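Local coordinates for endo-beta-1,4-glucanase (Bacillus licheniformis, PDB 2JEN), which hydrolyses internal beta-1,4-glucosidic bonds of xyloglucan and probably of cellulose, as a family 12 glycoside hydrolase, at residues 106-111 against 116-121. The protein carries 1 engineered substitution. Sequence-based numbering, arbitrary orientation. Where two conformers were deposited one is given.
Sequences SGFPTR and KNINTK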
loop_
_atom_site.group_PDB
_atom_site.type_symbol
_atom_site.label_atom_id
_atom_site.label_comp_id
_atom_site.label_asym_id
_atom_site.label_seq_id
_atom_site.Cartn_x
_atom_site.Cartn_y
_atom_site.Cartn_z
ATOM N N SER A 106 -9.355 14.821 -31.577
ATOM C CA SER A 106 -7.918 14.974 -31.578
ATOM C C SER A 106 -7.387 15.600 -32.858
ATOM O O SER A 106 -6.340 16.205 -32.876
ATOM C CB SER A 106 -7.255 13.610 -31.357
ATOM O OG SER A 106 -7.585 12.657 -32.353
ATOM N N GLY A 107 -8.122 15.406 -33.938
ATOM C CA GLY A 107 -7.648 15.785 -35.255
ATOM C C GLY A 107 -6.859 14.715 -35.984
ATOM O O GLY A 107 -6.436 14.913 -37.132
ATOM N N PHE A 108 -6.697 13.538 -35.366
ATOM C CA PHE A 108 -6.027 12.395 -36.004
ATOM C C PHE A 108 -7.076 11.442 -36.528
ATOM O O PHE A 108 -8.163 11.318 -35.945
ATOM C CB PHE A 108 -5.060 11.729 -35.006
ATOM C CG PHE A 108 -4.039 12.680 -34.491
ATOM C CD1 PHE A 108 -3.104 13.231 -35.353
ATOM C CD2 PHE A 108 -4.055 13.128 -33.173
ATOM C CE1 PHE A 108 -2.217 14.169 -34.897
ATOM C CE2 PHE A 108 -3.158 14.033 -32.718
ATOM C CZ PHE A 108 -2.233 14.582 -33.601
ATOM N N PRO A 109 -6.799 10.765 -37.649
ATOM C CA PRO A 109 -5.544 10.816 -38.409
ATOM C C PRO A 109 -5.491 11.992 -39.357
ATOM O O PRO A 109 -6.537 12.497 -39.762
ATOM C CB PRO A 109 -5.585 9.505 -39.204
ATOM C CG PRO A 109 -7.022 9.319 -39.474
ATOM C CD PRO A 109 -7.740 9.807 -38.235
ATOM N N THR A 110 -4.280 12.455 -39.660
ATOM C CA THR A 110 -4.061 13.515 -40.628
ATOM C C THR A 110 -2.966 13.098 -41.592
ATOM O O THR A 110 -1.864 12.729 -41.186
ATOM C CB THR A 110 -3.768 14.872 -39.930
ATOM O OG1 THR A 110 -3.698 15.942 -40.886
ATOM C CG2 THR A 110 -2.516 14.918 -39.104
ATOM N N ARG A 111 -3.259 13.205 -42.884
ATOM C CA ARG A 111 -2.329 12.768 -43.895
ATOM C C ARG A 111 -1.239 13.807 -44.081
ATOM O O ARG A 111 -1.511 14.993 -44.153
ATOM C CB ARG A 111 -3.028 12.510 -45.221
ATOM C CG ARG A 111 -2.329 11.417 -46.004
ATOM C CD ARG A 111 -2.932 11.107 -47.344
ATOM N NE ARG A 111 -2.578 9.747 -47.761
ATOM C CZ ARG A 111 -3.114 9.113 -48.798
ATOM N NH1 ARG A 111 -4.059 9.706 -49.538
ATOM N NH2 ARG A 111 -2.752 7.865 -49.068
ATOM N N LYS A 116 -1.202 19.817 -42.656
ATOM C CA LYS A 116 -1.714 20.520 -41.472
ATOM C C LYS A 116 -0.614 20.827 -40.477
ATOM O O LYS A 116 0.365 20.072 -40.336
ATOM C CB LYS A 116 -2.825 19.725 -40.800
ATOM C CG LYS A 116 -3.938 19.415 -41.754
ATOM C CD LYS A 116 -5.310 19.399 -41.118
ATOM C CE LYS A 116 -6.351 19.754 -42.161
ATOM N NZ LYS A 116 -5.975 19.202 -43.511
ATOM N N ASN A 117 -0.762 21.949 -39.788
ATOM C CA ASN A 117 0.083 22.259 -38.663
ATOM C C ASN A 117 -0.363 21.331 -37.539
ATOM O O ASN A 117 -1.545 21.103 -37.369
ATOM C CB ASN A 117 -0.061 23.718 -38.285
ATOM C CG ASN A 117 0.433 24.602 -39.378
ATOM O OD1 ASN A 117 1.569 24.455 -39.788
ATOM N ND2 ASN A 117 -0.448 25.460 -39.930
ATOM N N ILE A 118 0.588 20.797 -36.804
ATOM C CA ILE A 118 0.290 19.971 -35.622
ATOM C C ILE A 118 1.042 20.648 -34.470
ATOM O O ILE A 118 2.224 20.412 -34.233
ATOM C CB ILE A 118 0.712 18.529 -35.803
ATOM C CG1 ILE A 118 0.070 17.915 -37.043
ATOM C CG2 ILE A 118 0.364 17.740 -34.531
ATOM C CD1 ILE A 118 0.543 16.528 -37.351
ATOM N N ASN A 119 0.362 21.608 -33.835
ATOM C CA ASN A 119 0.960 22.465 -32.868
ATOM C C ASN A 119 0.881 21.866 -31.489
ATOM O O ASN A 119 -0.194 21.493 -31.048
ATOM C CB ASN A 119 0.280 23.819 -32.891
ATOM C CG ASN A 119 0.474 24.541 -34.226
ATOM O OD1 ASN A 119 -0.467 25.020 -34.824
ATOM N ND2 ASN A 119 1.690 24.639 -34.633
ATOM N N THR A 120 2.023 21.730 -30.839
ATOM C CA THR A 120 2.051 21.208 -29.482
ATOM C C THR A 120 2.727 22.170 -28.518
ATOM O O THR A 120 3.688 22.828 -28.854
ATOM C CB THR A 120 2.766 19.869 -29.471
ATOM O OG1 THR A 120 4.168 20.066 -29.776
ATOM C CG2 THR A 120 2.076 18.872 -30.424
ATOM N N LYS A 121 2.204 22.224 -27.296
ATOM C CA LYS A 121 2.761 22.998 -26.224
ATOM C C LYS A 121 2.821 22.104 -25.001
ATOM O O LYS A 121 1.852 21.404 -24.704
ATOM C CB LYS A 121 1.863 24.196 -25.913
ATOM C CG LYS A 121 1.455 25.026 -27.111
ATOM C CD LYS A 121 0.673 26.262 -26.674
HETATM O O HOH W 1 -1.467 16.880 -42.171
HETATM O O HOH W 2 -6.176 16.313 -41.802
#
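Thr110 and Lys116 face each other with their CA atoms 7.4 Å apart, the closest pair of CA atoms across segments 106-111 and 116-121, and the two segments are joined here by water. Water 1 donates to Arg111 O and accepts from Lys116 N, and it also bonds Thr110 OG1 at 2.7 Å, tying both backbones to one hydroxyl. Upstream, Ser106 OG accepts from Phe108 N in an ST turn.

Threonine suits position 110 because its two branches do different work. With OG1 anti to the backbone N (chi1 -174°), the hydroxyl bonds waters 1 and 2 and lies 3.6 Å from Lys116 CG. Methyl CG2 of Thr110 meets CD1 of Ile118 end to end at 3.9 Å. Lysine suits the partly exposed position 116 because its methylenes can lie beside the hydroxyl. In Ile118 the CG1 branch thus ends in CD1 against the threonine, and the CG2 methyl sits near the ring plane at the edge of Phe108, 4.2 Å from CZ.

The contact bridges the two sheets of the beta-sandwich. Thr110 pairs through its backbone with Val235 of strand 234-244, whereas strand 118-128 runs between 247-260 and 210-214. Phe108, a large apolar ring suited to this place, is buried between the two sheets, touching Val238 on one and Val260 on the other, and Ile118 also packs on Ile215 of helix 215-225.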